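Local atomic coordinates of uncharacterized protein (Xanthomonas axonopodis pv. citri, PDB entry 3OV5), a protein that is the VirB7 component of a type IV secretion system, probably acting at the bacterial outer membrane, and carries a globular N0 domain like those of outer membrane transport proteins. Residues Thr17-Glu20 against Arg21-Ala24. Numbering follows the deposited sequence.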
loop_
_atom_site.group_PDB
_atom_site.type_symbol
_atom_site.label_atom_id
_atom_site.label_comp_id
_atom_site.label_asym_id
_atom_site.label_seq_id
_atom_site.Cartn_x
_atom_site.Cartn_y
_atom_site.Cartn_z
ATOM N N THR A 17 -4.405 7.289 0.702
ATOM C CA THR A 17 -4.812 7.615 2.070
ATOM C C THR A 17 -4.721 6.398 2.992
ATOM O O THR A 17 -4.370 6.547 4.179
ATOM C CB THR A 17 -6.164 8.315 2.100
ATOM O OG1 THR A 17 -7.178 7.512 1.559
ATOM C CG2 THR A 17 -6.090 9.692 1.407
ATOM N N MET A 18 -5.028 5.199 2.486
ATOM C CA MET A 18 -4.809 4.005 3.282
ATOM C C MET A 18 -3.339 3.889 3.634
ATOM O O MET A 18 -2.962 3.611 4.787
ATOM C CB MET A 18 -5.279 2.751 2.550
ATOM C CG MET A 18 -5.151 1.501 3.421
ATOM S SD MET A 18 -5.680 0.004 2.597
ATOM C CE MET A 18 -4.331 -0.179 1.400
ATOM N N LEU A 19 -2.477 4.064 2.637
ATOM C CA LEU A 19 -1.042 3.949 2.882
ATOM C C LEU A 19 -0.525 5.053 3.811
ATOM O O LEU A 19 0.415 4.825 4.551
ATOM C CB LEU A 19 -0.291 3.917 1.560
ATOM C CG LEU A 19 -0.417 2.581 0.828
ATOM C CD1 LEU A 19 0.161 2.717 -0.570
ATOM C CD2 LEU A 19 0.283 1.485 1.601
ATOM N N GLU A 20 -1.092 6.261 3.757
ATOM C CA GLU A 20 -0.711 7.286 4.713
ATOM C C GLU A 20 -0.962 6.771 6.141
ATOM O O GLU A 20 -0.143 6.989 7.039
ATOM C CB GLU A 20 -1.510 8.579 4.490
ATOM C CG GLU A 20 -1.067 9.355 3.296
ATOM C CD GLU A 20 -2.006 10.487 2.935
ATOM O OE1 GLU A 20 -1.653 11.218 1.969
ATOM O OE2 GLU A 20 -3.069 10.659 3.562
ATOM N N ARG A 21 -2.104 6.090 6.335
ATOM C CA ARG A 21 -2.406 5.531 7.648
ATOM C C ARG A 21 -1.442 4.400 7.992
ATOM O O ARG A 21 -0.906 4.361 9.123
ATOM C CB ARG A 21 -3.870 5.116 7.745
ATOM C CG ARG A 21 -4.214 4.619 9.134
ATOM C CD ARG A 21 -5.707 4.259 9.292
ATOM N NE ARG A 21 -6.070 3.173 8.386
ATOM C CZ ARG A 21 -5.719 1.904 8.576
ATOM N NH1 ARG A 21 -5.154 1.499 9.705
ATOM N NH2 ARG A 21 -5.957 1.014 7.621
ATOM N N TRP A 22 -1.231 3.441 7.075
ATOM C CA TRP A 22 -0.276 2.372 7.383
ATOM C C TRP A 22 1.086 2.953 7.756
ATOM O O TRP A 22 1.758 2.471 8.659
ATOM C CB TRP A 22 -0.096 1.440 6.197
ATOM C CG TRP A 22 -1.283 0.560 5.878
ATOM C CD1 TRP A 22 -2.558 0.594 6.412
ATOM C CD2 TRP A 22 -1.285 -0.503 4.910
ATOM N NE1 TRP A 22 -3.346 -0.391 5.828
ATOM C CE2 TRP A 22 -2.587 -1.073 4.903
ATOM C CE3 TRP A 22 -0.303 -1.032 4.063
ATOM C CZ2 TRP A 22 -2.917 -2.151 4.077
ATOM C CZ3 TRP A 22 -0.638 -2.099 3.243
ATOM C CH2 TRP A 22 -1.929 -2.631 3.250
ATOM N N ALA A 23 1.514 3.990 7.030
ATOM C CA ALA A 23 2.821 4.614 7.274
ATOM C C ALA A 23 2.836 5.275 8.667
ATOM O O ALA A 23 3.746 5.063 9.481
ATOM C CB ALA A 23 3.152 5.631 6.203
ATOM N N ALA A 24 1.803 6.060 8.969
ATOM C CA ALA A 24 1.671 6.718 10.279
ATOM C C ALA A 24 1.656 5.684 11.400
ATOM O O ALA A 24 2.231 5.899 12.477
ATOM C CB ALA A 24 0.421 7.551 10.311
#
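Met18 brings its terminal methyl over one face of the Trp22 indole, near the rim, one turn further along the same helix. Its CG lies anti to the backbone N (chi1 -176°), which sends the chain along the ring from the pyrrole side outward, and a bend at chi3 turns the methyl group over the benzene part. There CE makes a CH-pi contact, 4.1 Å from the centroid of the six-membered ring, while CG approaches Trp22 NE1 to 3.6 Å. The sulfur completes a Met-aromatic contact: SD sits obliquely, 4.6 Å from the centroid of the five-membered ring. Leu19 meets the indole elsewhere, its CD2 reaching Trp22 CE3 at 3.6 Å from an oblique direction, so two consecutive side chains pack against the one ring system.

The backbone beneath is regular alpha-helix. Trp22 N donates to Met18 O at 2.9 Å, tying together the residues whose side chains overlap; Ala23 N to Leu19 O is the next rung, at 2.8 Å. Arg21 brings NH2 in plane to the edge of the indole, and Met18 CG lies 4.3 Å from that same NH2. The guanidinium is held by salt bridges to Asp12 and Asp25, and Trp22 NE1 is hydrogen-bonded to Gln7 O, which would fix the turn of the indole.

Within this N0-type domain, the buried side of helix 15-24 packs against helix 52-63 and the mixed sheet. Met18, Leu19 and Trp22 all touch Leu59 of helix 52-63, whereas Leu19, Trp22 and Ala23 rest on Leu77 of strand 76-81, and Leu19 also reaches Leu30 of strand 29-32, which runs parallel to 76-81.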